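Local coordinates for Amuc_1102 (Akkermansia muciniphila, PDB 7DSZ), which is of unestablished function but adopts an immunoglobulin-like fold related to archaeal type IV pilus proteins, which suggests a pilus-related role, at residues L94-K99 with K180-F185; Q32-L37 with S186-D191; P117-R122 with S173-L178; K47-A52 with G125-R130. All coordinates share one frame; numbering follows the deposited sequence. Where two conformers were deposited one is given.

Contact 3 is the buried one of the four, with an arginine and a tyrosine lying flat against each other, whereas contacts 1, 2 and 4 lie at the surface. Contacts 1 and 4 depend on a lysine-glutamate salt bridge, with a weakly bound water in contact 1 and two well-bound waters in contact 4; contact 2 is wholly apolar. The long loop between strands 169-171 and 195-196 supplies one side of contacts 1, 2 and 3, meeting in turn strand 91-104, the loop that follows strand 18-32, and helix 117-124. Contact 4 sets the start of strand 50-63 against the turn beyond that helix. Trp51 connects the sites, since its indole packs on Ser33, Thr183, Pro184, Pro117 and Leu178.

Contact 1: residues L94-K99 with K180-F185; sequences LYKEVK and KDETPF
The backbone of 94-99 is an extended strand, while 180-185 has a short 3-10 segment at Lys180 and Asp181 and is otherwise irregular; the two meet through a single pair of side chains, Lys96 and Glu182. These approach from opposite directions. Lys96 leaves the strand with CG anti to the backbone N (chi1 -178°) and bends at chi2, and its NZ meets Glu182 OE1 at 2.9 Å in a salt bridge on the syn lone pair of that oxygen. A water lies within weak bonding distance of both Lys96 NZ and Glu182 OE2. Glu182 OE1 also accepts from Asn179 N, which ties the carboxylate back to its own loop. Beyond it, Thr183 OG1 donates to Lys180 O at 2.8 Å and accepts from Phe185 N at 3.0 Å. The latter bond makes an ST turn. The bridge thus ties a strand of the mixed sheet of this immunoglobulin-like fold to a loop turned back by that motif.

Contact 2: residues Q32-L37 with S186-D191; sequences QSPNVL and SVFWYD
With CG anti to its carbonyl carbon (chi1 -66°) and the ring turned by a chi2 of -81°, Phe188 extends its phenyl group toward Pro34 and Val36. Val36 directs CG2 to the ring by placing that methyl anti to its own carbonyl carbon. Pro34 and Phe188 run antiparallel past one another, and the pyrrolidine lies over one face of the phenyl ring. Its CB stands 4.0 Å from the centroid of the Phe188 ring, 28° off the normal, a CH-pi contact, while Pro34 CG comes within 3.5 Å of Phe188 CD2. This apolar patch joins two irregular loops of the immunoglobulin-like fold, the one that follows strand 18-32 and the one that precedes strand 195-196. Val36 takes a different position: its CG2 sits at the ring edge, near the plane, 4.0 Å from Phe188 CZ. Val187 CG2 covers the opposite face near the rim, 3.6 Å from the Phe188 ring plane, so the phenyl is held between proline and valine. Pro34 also packs on Phe185, and Val36 meets Val36 of the second subunit. Lys180 NZ donates to the carbonyls of both Ser186 and Phe188, bracing the loop that carries the ring.

Contact 3: residues P117-R122 with S173-L178; sequences PSSVKR and SYYPLL
Arg122 and Tyr175 run roughly perpendicular, yet their flat groups lie nearly parallel, the guanidinium and ring planes only 11° apart. The overlap is offset: Arg122 NH1 sits 3.4 Å above one face of the Tyr175 ring, toward its rim, while Tyr175 OH lies 3.0 Å above the guanidinium plane. Although Arg122 NE and Tyr175 OH are 3.1 Å apart, the angle is too poor for a hydrogen bond, as expected when the hydroxyl lies over the guanidinium face. An arginine chain extended from CG to NE, with CG anti to the backbone N (chi1 -175°), carries the guanidinium across the tyrosine, over the CZ-OH end of the ring, and its CD packs 3.5 Å from Tyr175 CE2. The polar end of Arg122 is held elsewhere, by salt bridges from NH2 to Asp86 and to Asp72 of the second subunit, and by a hydrogen bond from NH1 to Asn102 OD1 of that subunit. One helical turn earlier, Ser119 OG rests 3.6 Å from Tyr175 CA. A water links the serine to the loop, 2.7 Å from Ser119 OG and donating to Pro176 O; Ser119 OG is also hydrogen-bonded to Asn102 ND2 of the second subunit. A guanidinium laid nearly parallel to a tyrosine ring, off its centre, joins helix 117-124 to the loop after strand 169-171 at the interface with the second subunit.

Contact 4: residues K47-A52 with G125-R130; sequences KPKKWA and GVEGGR
Lys49 NZ donates to Glu127 OE1 at 2.8 Å, a salt bridge in which the ammonium approaches from above the carboxylate, 54° out of its plane. The other oxygen, Glu127 OE2, accepts from a water at 2.9 Å, which in turn accepts from Lys50 N, carrying the link from the acid to the strand backbone. Another water spans the two main chains directly, donating to Lys50 O at 2.6 Å and accepting from Gly128 N, where the backbones come nearest. Around the salt bridge, Glu127 comes in across the lysine chain. The extended Lys49 chain brings CG and CD against the carboxylate, with Lys49 CD 3.5 Å from Glu127 CD, and a bend at chi4 (-61°) turns NZ onto OE1. Further out, Lys50 CB meets Gly128 CA at 4.5 Å, a loose touch, and Lys49 also packs on Pro117 and on Asp191 of the second subunit. Gly128 has a positive phi (85°) that suits glycine in a type II beta turn from Val126 to Gly129, closed by Gly129 N to Val126 O; this turn follows helix 117-124 and faces the beginning of strand 50-63.

Contact 1: residues L94-K99 with K180-F185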
loop_
_atom_site.group_PDB
_atom_site.type_symbol
_atom_site.label_atom_id
_atom_site.label_comp_id
_atom_site.label_asym_id
_atom_site.label_seq_id
_atom_site.Cartn_x
_atom_site.Cartn_y
_atom_site.Cartn_z
ATOM N N LEU C 94 -11.124 6.499 -18.205
ATOM C CA LEU C 94 -10.408 6.094 -17.004
ATOM C C LEU C 94 -11.227 6.499 -15.787
ATOM O O LEU C 94 -11.736 7.623 -15.725
ATOM C CB LEU C 94 -9.031 6.754 -16.950
ATOM C CG LEU C 94 -8.240 6.735 -18.256
ATOM C CD1 LEU C 94 -6.868 7.356 -18.004
ATOM C CD2 LEU C 94 -8.123 5.308 -18.823
ATOM N N TYR C 95 -11.355 5.591 -14.829
ATOM C CA TYR C 95 -12.234 5.801 -13.686
ATOM C C TYR C 95 -11.497 5.537 -12.386
ATOM O O TYR C 95 -10.701 4.595 -12.295
ATOM C CB TYR C 95 -13.435 4.875 -13.772
ATOM C CG TYR C 95 -14.322 4.826 -12.540
ATOM C CD1 TYR C 95 -15.279 5.816 -12.315
ATOM C CD2 TYR C 95 -14.252 3.767 -11.643
ATOM C CE1 TYR C 95 -16.131 5.762 -11.216
ATOM C CE2 TYR C 95 -15.098 3.706 -10.534
ATOM C CZ TYR C 95 -16.023 4.719 -10.330
ATOM O OH TYR C 95 -16.866 4.664 -9.252
ATOM N N LYS C 96 -11.790 6.345 -11.368
ATOM C CA LYS C 96 -11.234 6.086 -10.048
ATOM C C LYS C 96 -12.194 6.570 -8.971
ATOM O O LYS C 96 -12.713 7.685 -9.067
ATOM C CB LYS C 96 -9.881 6.783 -9.892
ATOM C CG LYS C 96 -9.210 6.516 -8.557
ATOM C CD LYS C 96 -8.744 5.067 -8.459
ATOM C CE LYS C 96 -7.709 4.907 -7.348
ATOM N NZ LYS C 96 -7.109 3.523 -7.360
ATOM N N GLU C 97 -12.410 5.734 -7.956
ATOM C CA GLU C 97 -13.102 6.113 -6.726
ATOM C C GLU C 97 -12.078 6.395 -5.639
ATOM O O GLU C 97 -11.194 5.566 -5.388
ATOM C CB GLU C 97 -14.025 5.001 -6.236
ATOM C CG GLU C 97 -15.414 5.048 -6.765
ATOM C CD GLU C 97 -16.250 3.862 -6.296
ATOM O OE1 GLU C 97 -16.674 3.046 -7.154
ATOM O OE2 GLU C 97 -16.461 3.750 -5.065
ATOM N N VAL C 98 -12.202 7.554 -4.996
ATOM C CA VAL C 98 -11.390 7.917 -3.836
ATOM C C VAL C 98 -12.348 8.220 -2.695
ATOM O O VAL C 98 -13.155 9.153 -2.795
ATOM C CB VAL C 98 -10.481 9.124 -4.122
ATOM C CG1 VAL C 98 -9.584 9.430 -2.927
ATOM C CG2 VAL C 98 -9.632 8.885 -5.376
ATOM N N LYS C 99 -12.272 7.441 -1.612
ATOM C CA LYS C 99 -13.111 7.688 -0.442
ATOM C C LYS C 99 -12.269 8.439 0.579
ATOM O O LYS C 99 -11.270 7.909 1.073
ATOM C CB LYS C 99 -13.656 6.386 0.146
ATOM C CG LYS C 99 -14.619 6.614 1.319
ATOM C CD LYS C 99 -15.195 5.294 1.827
ATOM C CE LYS C 99 -16.076 5.503 3.059
ATOM N NZ LYS C 99 -17.517 5.145 2.825
ATOM N N LYS C 180 -3.652 9.426 -4.095
ATOM C CA LYS C 180 -2.399 10.016 -3.649
ATOM C C LYS C 180 -1.546 9.026 -2.868
ATOM O O LYS C 180 -0.314 9.039 -2.983
ATOM C CB LYS C 180 -2.707 11.268 -2.802
ATOM C CG LYS C 180 -1.486 11.966 -2.248
ATOM C CD LYS C 180 -1.899 13.354 -1.713
ATOM C CE LYS C 180 -0.720 14.102 -1.096
ATOM N NZ LYS C 180 -0.369 13.550 0.243
ATOM N N ASP C 181 -2.182 8.157 -2.062
ATOM C CA ASP C 181 -1.436 7.181 -1.276
ATOM C C ASP C 181 -0.904 6.041 -2.118
ATOM O O ASP C 181 -0.137 5.223 -1.603
ATOM C CB ASP C 181 -2.305 6.630 -0.133
ATOM C CG ASP C 181 -2.498 7.654 0.986
ATOM O OD1 ASP C 181 -1.651 8.568 1.107
ATOM O OD2 ASP C 181 -3.483 7.555 1.742
ATOM N N GLU C 182 -1.282 5.983 -3.393
ATOM C CA GLU C 182 -0.725 5.044 -4.356
ATOM C C GLU C 182 0.358 5.665 -5.236
ATOM O O GLU C 182 0.694 5.103 -6.289
ATOM C CB GLU C 182 -1.853 4.489 -5.223
ATOM C CG GLU C 182 -2.899 3.719 -4.414
ATOM C CD GLU C 182 -4.128 3.319 -5.237
ATOM O OE1 GLU C 182 -4.630 4.124 -6.059
ATOM O OE2 GLU C 182 -4.610 2.183 -5.046
ATOM N N THR C 183 0.919 6.794 -4.829
ATOM C CA THR C 183 1.934 7.525 -5.570
ATOM C C THR C 183 3.067 7.916 -4.635
ATOM O O THR C 183 2.914 7.880 -3.409
ATOM C CB THR C 183 1.377 8.816 -6.201
ATOM O OG1 THR C 183 1.195 9.793 -5.163
ATOM C CG2 THR C 183 0.059 8.573 -6.942
ATOM N N PRO C 184 4.211 8.337 -5.184
ATOM C CA PRO C 184 5.280 8.876 -4.326
ATOM C C PRO C 184 4.926 10.196 -3.662
ATOM O O PRO C 184 5.718 10.688 -2.844
ATOM C CB PRO C 184 6.472 9.046 -5.290
ATOM C CG PRO C 184 5.922 8.897 -6.662
ATOM C CD PRO C 184 4.670 8.095 -6.566
ATOM N N PHE C 185 3.776 10.782 -3.978
ATOM C CA PHE C 185 3.348 12.008 -3.314
ATOM C C PHE C 185 2.674 11.745 -1.971
ATOM O O PHE C 185 2.286 12.709 -1.302
ATOM C CB PHE C 185 2.381 12.785 -4.213
ATOM C CG PHE C 185 2.967 13.156 -5.548
ATOM C CD1 PHE C 185 3.885 14.200 -5.645
ATOM C CD2 PHE C 185 2.600 12.472 -6.695
ATOM C CE1 PHE C 185 4.435 14.555 -6.879
ATOM C CE2 PHE C 185 3.144 12.814 -7.930
ATOM C CZ PHE C 185 4.057 13.856 -8.029
HETATM O O HOH W 1 -7.955 2.492 -4.276
#

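Contact 2: residues Q32-L37 with S186-D191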
loop_
_atom_site.group_PDB
_atom_site.type_symbol
_atom_site.label_atom_id
_atom_site.label_comp_id
_atom_site.label_asym_id
_atom_site.label_seq_id
_atom_site.Cartn_x
_atom_site.Cartn_y
_atom_site.Cartn_z
ATOM N N GLN C 32 6.880 16.887 -11.089
ATOM C CA GLN C 32 7.914 15.884 -10.881
ATOM C C GLN C 32 7.701 15.213 -9.530
ATOM O O GLN C 32 7.304 15.872 -8.565
ATOM C CB GLN C 32 9.293 16.537 -10.942
ATOM C CG GLN C 32 10.460 15.570 -10.875
ATOM C CD GLN C 32 11.773 16.219 -11.282
ATOM O OE1 GLN C 32 11.938 17.437 -11.182
ATOM N NE2 GLN C 32 12.710 15.406 -11.759
ATOM N N SER C 33 7.952 13.909 -9.454
ATOM C CA SER C 33 7.798 13.253 -8.168
ATOM C C SER C 33 8.918 13.714 -7.242
ATOM O O SER C 33 9.966 14.171 -7.708
ATOM C CB SER C 33 7.814 11.734 -8.311
ATOM O OG SER C 33 9.012 11.307 -8.919
ATOM N N PRO C 34 8.709 13.630 -5.927
ATOM C CA PRO C 34 9.716 14.141 -4.993
ATOM C C PRO C 34 11.026 13.381 -5.134
ATOM O O PRO C 34 11.043 12.158 -5.275
ATOM C CB PRO C 34 9.069 13.914 -3.623
ATOM C CG PRO C 34 7.598 13.820 -3.901
ATOM C CD PRO C 34 7.502 13.150 -5.232
ATOM N N ASN C 35 12.128 14.127 -5.119
ATOM C CA ASN C 35 13.468 13.547 -5.175
ATOM C C ASN C 35 14.008 13.552 -3.749
ATOM O O ASN C 35 14.617 14.518 -3.292
ATOM C CB ASN C 35 14.368 14.314 -6.136
ATOM C CG ASN C 35 15.641 13.567 -6.452
ATOM O OD1 ASN C 35 15.825 12.423 -6.026
ATOM N ND2 ASN C 35 16.531 14.202 -7.208
ATOM N N VAL C 36 13.779 12.449 -3.054
ATOM C CA VAL C 36 14.022 12.356 -1.621
ATOM C C VAL C 36 15.522 12.232 -1.363
ATOM O O VAL C 36 16.215 11.458 -2.032
ATOM C CB VAL C 36 13.243 11.164 -1.047
ATOM C CG1 VAL C 36 13.740 10.794 0.315
ATOM C CG2 VAL C 36 11.741 11.498 -1.025
ATOM N N LEU C 37 16.031 12.996 -0.391
ATOM C CA LEU C 37 17.444 12.913 -0.017
ATOM C C LEU C 37 17.681 11.734 0.917
ATOM O O LEU C 37 16.864 11.453 1.796
ATOM C CB LEU C 37 17.899 14.203 0.674
ATOM C CG LEU C 37 17.731 15.542 -0.044
ATOM C CD1 LEU C 37 18.417 16.656 0.754
ATOM C CD2 LEU C 37 18.261 15.476 -1.473
ATOM N N SER C 186 2.547 10.480 -1.571
ATOM C CA SER C 186 1.701 10.104 -0.437
ATOM C C SER C 186 1.990 10.934 0.811
ATOM O O SER C 186 1.068 11.459 1.446
ATOM C CB SER C 186 1.882 8.617 -0.130
ATOM O OG SER C 186 1.127 8.255 1.022
ATOM N N VAL C 187 3.262 11.055 1.203
ATOM C CA VAL C 187 3.544 11.725 2.478
ATOM C C VAL C 187 3.761 13.226 2.338
ATOM O O VAL C 187 4.009 13.894 3.352
ATOM C CB VAL C 187 4.770 11.118 3.188
ATOM C CG1 VAL C 187 4.606 9.577 3.319
ATOM C CG2 VAL C 187 6.046 11.489 2.468
ATOM N N PHE C 188 3.656 13.782 1.136
ATOM C CA PHE C 188 3.919 15.198 0.908
ATOM C C PHE C 188 2.623 15.982 0.762
ATOM O O PHE C 188 1.576 15.426 0.440
ATOM C CB PHE C 188 4.786 15.368 -0.332
ATOM C CG PHE C 188 6.162 14.787 -0.158
ATOM C CD1 PHE C 188 7.140 15.515 0.514
ATOM C CD2 PHE C 188 6.458 13.513 -0.597
ATOM C CE1 PHE C 188 8.409 14.990 0.701
ATOM C CE2 PHE C 188 7.733 12.971 -0.396
ATOM C CZ PHE C 188 8.704 13.728 0.252
ATOM N N TRP C 189 2.708 17.296 1.015
ATOM C CA TRP C 189 1.531 18.166 0.987
ATOM C C TRP C 189 0.384 17.555 1.778
ATOM O O TRP C 189 -0.774 17.565 1.349
ATOM C CB TRP C 189 1.072 18.449 -0.445
ATOM C CG TRP C 189 2.024 19.217 -1.311
ATOM C CD1 TRP C 189 3.282 19.670 -0.994
ATOM C CD2 TRP C 189 1.762 19.647 -2.646
ATOM N NE1 TRP C 189 3.822 20.339 -2.082
ATOM C CE2 TRP C 189 2.903 20.329 -3.104
ATOM C CE3 TRP C 189 0.668 19.494 -3.511
ATOM C CZ2 TRP C 189 2.982 20.863 -4.383
ATOM C CZ3 TRP C 189 0.746 20.037 -4.788
ATOM C CH2 TRP C 189 1.895 20.714 -5.206
ATOM N N TYR C 190 0.700 17.026 2.961
ATOM C CA TYR C 190 -0.264 16.175 3.637
ATOM C C TYR C 190 -1.513 16.958 4.030
ATOM O O TYR C 190 -2.634 16.443 3.910
ATOM C CB TYR C 190 0.375 15.495 4.853
ATOM C CG TYR C 190 -0.594 14.535 5.513
ATOM C CD1 TYR C 190 -0.761 13.238 5.017
ATOM C CD2 TYR C 190 -1.377 14.932 6.605
ATOM C CE1 TYR C 190 -1.669 12.348 5.599
ATOM C CE2 TYR C 190 -2.291 14.051 7.199
ATOM C CZ TYR C 190 -2.425 12.756 6.692
ATOM O OH TYR C 190 -3.335 11.866 7.238
ATOM N N ASP C 191 -1.348 18.223 4.431
ATOM C CA ASP C 191 -2.479 19.030 4.893
ATOM C C ASP C 191 -3.377 19.554 3.782
ATOM O O ASP C 191 -4.400 20.182 4.089
ATOM C CB ASP C 191 -1.970 20.220 5.700
ATOM C CG ASP C 191 -1.516 19.811 7.065
ATOM O OD1 ASP C 191 -1.888 18.682 7.458
ATOM O OD2 ASP C 191 -0.804 20.590 7.732
#

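Contact 3: residues P117-R122 with S173-L178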
loop_
_atom_site.group_PDB
_atom_site.type_symbol
_atom_site.label_atom_id
_atom_site.label_comp_id
_atom_site.label_asym_id
_atom_site.label_seq_id
_atom_site.Cartn_x
_atom_site.Cartn_y
_atom_site.Cartn_z
ATOM N N PRO C 117 4.021 8.560 -14.833
ATOM C CA PRO C 117 4.758 9.008 -16.030
ATOM C C PRO C 117 4.620 8.054 -17.202
ATOM O O PRO C 117 4.514 8.508 -18.346
ATOM C CB PRO C 117 6.204 9.105 -15.533
ATOM C CG PRO C 117 6.070 9.381 -14.049
ATOM C CD PRO C 117 4.880 8.540 -13.628
ATOM N N SER C 118 4.575 6.743 -16.958
ATOM C CA SER C 118 4.467 5.828 -18.096
ATOM C C SER C 118 3.079 5.870 -18.724
ATOM O O SER C 118 2.952 5.753 -19.948
ATOM C CB SER C 118 4.848 4.403 -17.670
ATOM O OG SER C 118 3.892 3.822 -16.796
ATOM N N SER C 119 2.026 6.076 -17.922
ATOM C CA SER C 119 0.704 6.288 -18.501
ATOM C C SER C 119 0.688 7.544 -19.375
ATOM O O SER C 119 0.120 7.538 -20.474
ATOM C CB SER C 119 -0.356 6.390 -17.399
ATOM O OG SER C 119 -0.737 5.120 -16.892
ATOM N N VAL C 120 1.304 8.632 -18.901
ATOM C CA VAL C 120 1.301 9.881 -19.672
ATOM C C VAL C 120 2.094 9.716 -20.964
ATOM O O VAL C 120 1.654 10.146 -22.041
ATOM C CB VAL C 120 1.846 11.043 -18.824
ATOM C CG1 VAL C 120 2.004 12.310 -19.676
ATOM C CG2 VAL C 120 0.929 11.284 -17.628
ATOM N N LYS C 121 3.268 9.095 -20.876
ATOM C CA LYS C 121 4.093 8.912 -22.067
ATOM C C LYS C 121 3.409 7.988 -23.065
ATOM O O LYS C 121 3.454 8.230 -24.278
ATOM C CB LYS C 121 5.470 8.368 -21.683
ATOM C CG LYS C 121 6.382 8.143 -22.902
ATOM C CD LYS C 121 7.822 7.865 -22.505
ATOM C CE LYS C 121 8.707 7.819 -23.753
ATOM N NZ LYS C 121 10.056 7.267 -23.464
ATOM N N ARG C 122 2.767 6.926 -22.571
ATOM C CA ARG C 122 2.029 6.023 -23.454
ATOM C C ARG C 122 0.887 6.745 -24.163
ATOM O O ARG C 122 0.660 6.539 -25.365
ATOM C CB ARG C 122 1.492 4.841 -22.654
ATOM C CG ARG C 122 0.812 3.777 -23.517
ATOM C CD ARG C 122 0.388 2.582 -22.705
ATOM N NE ARG C 122 -0.197 1.578 -23.590
ATOM C CZ ARG C 122 -1.025 0.619 -23.199
ATOM N NH1 ARG C 122 -1.345 0.498 -21.913
ATOM N NH2 ARG C 122 -1.533 -0.223 -24.094
ATOM N N SER C 173 -9.375 -0.609 -17.123
ATOM C CA SER C 173 -8.639 -0.525 -15.870
ATOM C C SER C 173 -7.143 -0.386 -16.093
ATOM O O SER C 173 -6.396 -0.168 -15.129
ATOM C CB SER C 173 -8.935 -1.749 -14.998
ATOM O OG SER C 173 -10.246 -1.661 -14.462
ATOM N N TYR C 174 -6.690 -0.510 -17.336
ATOM C CA TYR C 174 -5.320 -0.167 -17.662
ATOM C C TYR C 174 -5.191 1.351 -17.668
ATOM O O TYR C 174 -6.178 2.077 -17.504
ATOM C CB TYR C 174 -4.938 -0.814 -18.992
ATOM C CG TYR C 174 -4.894 -2.323 -18.877
ATOM C CD1 TYR C 174 -4.140 -2.930 -17.878
ATOM C CD2 TYR C 174 -5.626 -3.136 -19.739
ATOM C CE1 TYR C 174 -4.096 -4.303 -17.753
ATOM C CE2 TYR C 174 -5.587 -4.516 -19.616
ATOM C CZ TYR C 174 -4.819 -5.088 -18.617
ATOM O OH TYR C 174 -4.755 -6.454 -18.468
ATOM N N TYR C 175 -3.979 1.857 -17.867
ATOM C CA TYR C 175 -3.680 3.263 -17.605
ATOM C C TYR C 175 -4.275 3.665 -16.252
ATOM O O TYR C 175 -5.146 4.539 -16.189
ATOM C CB TYR C 175 -4.222 4.174 -18.695
ATOM C CG TYR C 175 -3.832 3.849 -20.109
ATOM C CD1 TYR C 175 -4.477 2.836 -20.821
ATOM C CD2 TYR C 175 -2.880 4.605 -20.757
ATOM C CE1 TYR C 175 -4.138 2.561 -22.138
ATOM C CE2 TYR C 175 -2.541 4.350 -22.070
ATOM C CZ TYR C 175 -3.166 3.326 -22.747
ATOM O OH TYR C 175 -2.818 3.080 -24.055
ATOM N N PRO C 176 -3.880 3.004 -15.170
ATOM C CA PRO C 176 -4.655 3.129 -13.929
ATOM C C PRO C 176 -4.538 4.517 -13.309
ATOM O O PRO C 176 -3.445 5.076 -13.171
ATOM C CB PRO C 176 -4.056 2.047 -13.017
ATOM C CG PRO C 176 -2.726 1.721 -13.596
ATOM C CD PRO C 176 -2.780 2.024 -15.063
ATOM N N LEU C 177 -5.693 5.069 -12.964
ATOM C CA LEU C 177 -5.754 6.265 -12.143
ATOM C C LEU C 177 -5.424 5.886 -10.715
ATOM O O LEU C 177 -5.922 4.880 -10.204
ATOM C CB LEU C 177 -7.152 6.863 -12.198
ATOM C CG LEU C 177 -7.444 7.736 -13.406
ATOM C CD1 LEU C 177 -8.921 8.128 -13.380
ATOM C CD2 LEU C 177 -6.527 8.952 -13.352
ATOM N N LEU C 178 -4.588 6.690 -10.066
ATOM C CA LEU C 178 -4.090 6.357 -8.746
ATOM C C LEU C 178 -4.545 7.409 -7.746
ATOM O O LEU C 178 -4.655 8.587 -8.085
ATOM C CB LEU C 178 -2.581 6.300 -8.755
ATOM C CG LEU C 178 -2.028 5.314 -9.795
ATOM C CD1 LEU C 178 -0.530 5.538 -9.975
ATOM C CD2 LEU C 178 -2.285 3.914 -9.299
HETATM O O HOH W 2 -0.956 5.242 -14.166
#

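Contact 4: residues K47-A52 with G125-R130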
loop_
_atom_site.group_PDB
_atom_site.type_symbol
_atom_site.label_atom_id
_atom_site.label_comp_id
_atom_site.label_asym_id
_atom_site.label_seq_id
_atom_site.Cartn_x
_atom_site.Cartn_y
_atom_site.Cartn_z
ATOM N N LYS C 47 16.223 9.867 -11.304
ATOM C CA LYS C 47 15.849 11.083 -12.021
ATOM C C LYS C 47 14.335 11.105 -12.175
ATOM O O LYS C 47 13.798 10.611 -13.180
ATOM C CB LYS C 47 16.545 11.157 -13.381
ATOM C CG LYS C 47 18.057 11.364 -13.280
ATOM C CD LYS C 47 18.710 11.420 -14.654
ATOM C CE LYS C 47 18.144 12.562 -15.491
ATOM N NZ LYS C 47 18.466 13.905 -14.905
ATOM N N PRO C 48 13.603 11.650 -11.200
ATOM C CA PRO C 48 12.138 11.574 -11.237
ATOM C C PRO C 48 11.562 12.259 -12.467
ATOM O O PRO C 48 12.086 13.267 -12.949
ATOM C CB PRO C 48 11.713 12.294 -9.949
ATOM C CG PRO C 48 12.898 12.226 -9.056
ATOM C CD PRO C 48 14.090 12.302 -9.972
ATOM N N LYS C 49 10.472 11.689 -12.974
ATOM C CA LYS C 49 9.763 12.203 -14.132
ATOM C C LYS C 49 8.468 12.878 -13.683
ATOM O O LYS C 49 8.113 12.881 -12.498
ATOM C CB LYS C 49 9.481 11.080 -15.136
ATOM C CG LYS C 49 10.729 10.485 -15.767
ATOM C CD LYS C 49 10.366 9.562 -16.922
ATOM C CE LYS C 49 11.596 8.851 -17.485
ATOM N NZ LYS C 49 12.616 9.799 -18.026
ATOM N N LYS C 50 7.738 13.426 -14.650
ATOM C CA LYS C 50 6.538 14.193 -14.346
ATOM C C LYS C 50 5.289 13.318 -14.342
ATOM O O LYS C 50 4.978 12.625 -15.319
ATOM C CB LYS C 50 6.378 15.358 -15.320
ATOM C CG LYS C 50 7.343 16.506 -15.031
ATOM C CD LYS C 50 6.994 17.707 -15.926
ATOM C CE LYS C 50 8.021 18.833 -15.823
ATOM N NZ LYS C 50 7.994 19.512 -14.498
ATOM N N TRP C 51 4.570 13.385 -13.231
ATOM C CA TRP C 51 3.285 12.748 -13.044
ATOM C C TRP C 51 2.166 13.701 -13.448
ATOM O O TRP C 51 2.295 14.917 -13.321
ATOM C CB TRP C 51 3.116 12.377 -11.570
ATOM C CG TRP C 51 3.969 11.250 -11.129
ATOM C CD1 TRP C 51 5.343 11.204 -11.076
ATOM C CD2 TRP C 51 3.503 9.998 -10.655
ATOM N NE1 TRP C 51 5.749 9.966 -10.623
ATOM C CE2 TRP C 51 4.632 9.213 -10.351
ATOM C CE3 TRP C 51 2.226 9.444 -10.491
ATOM C CZ2 TRP C 51 4.525 7.911 -9.879
ATOM C CZ3 TRP C 51 2.123 8.146 -10.018
ATOM C CH2 TRP C 51 3.265 7.399 -9.715
ATOM N N ALA C 52 1.053 13.139 -13.917
ATOM C CA ALA C 52 -0.173 13.917 -14.081
ATOM C C ALA C 52 -0.892 13.982 -12.739
ATOM O O ALA C 52 -1.248 12.943 -12.170
ATOM C CB ALA C 52 -1.084 13.292 -15.136
ATOM N N GLY C 125 2.832 9.971 -26.246
ATOM C CA GLY C 125 3.987 9.693 -27.066
ATOM C C GLY C 125 5.259 10.369 -26.618
ATOM O O GLY C 125 6.321 10.092 -27.189
ATOM N N VAL C 126 5.201 11.248 -25.622
ATOM C CA VAL C 126 6.390 11.955 -25.163
ATOM C C VAL C 126 6.344 12.076 -23.646
ATOM O O VAL C 126 5.275 12.245 -23.050
ATOM C CB VAL C 126 6.530 13.342 -25.837
ATOM C CG1 VAL C 126 5.465 14.319 -25.338
ATOM C CG2 VAL C 126 7.934 13.905 -25.629
ATOM N N GLU C 127 7.515 11.972 -23.028
ATOM C CA GLU C 127 7.639 12.161 -21.593
ATOM C C GLU C 127 7.168 13.556 -21.183
ATOM O O GLU C 127 7.558 14.562 -21.784
ATOM C CB GLU C 127 9.093 11.941 -21.190
ATOM C CG GLU C 127 9.346 12.085 -19.729
ATOM C CD GLU C 127 10.815 12.027 -19.398
ATOM O OE1 GLU C 127 11.560 11.307 -20.101
ATOM O OE2 GLU C 127 11.216 12.706 -18.432
ATOM N N GLY C 128 6.317 13.619 -20.159
ATOM C CA GLY C 128 5.754 14.876 -19.715
ATOM C C GLY C 128 4.512 15.325 -20.454
ATOM O O GLY C 128 3.931 16.358 -20.088
ATOM N N GLY C 129 4.093 14.602 -21.484
ATOM C CA GLY C 129 2.892 14.934 -22.212
ATOM C C GLY C 129 3.107 16.050 -23.221
ATOM O O GLY C 129 4.083 16.797 -23.182
ATOM N N ARG C 130 2.165 16.138 -24.158
ATOM C CA ARG C 130 2.108 17.218 -25.130
ATOM C C ARG C 130 0.667 17.347 -25.604
ATOM O O ARG C 130 -0.064 16.350 -25.675
ATOM C CB ARG C 130 3.051 16.978 -26.322
ATOM C CG ARG C 130 2.760 15.705 -27.106
ATOM C CD ARG C 130 3.510 15.688 -28.437
ATOM N NE ARG C 130 3.400 14.394 -29.115
ATOM C CZ ARG C 130 4.429 13.587 -29.359
ATOM N NH1 ARG C 130 5.656 13.943 -28.996
ATOM N NH2 ARG C 130 4.234 12.429 -29.981
HETATM O O HOH W 3 8.939 14.177 -17.370
HETATM O O HOH W 4 6.188 12.208 -17.530
#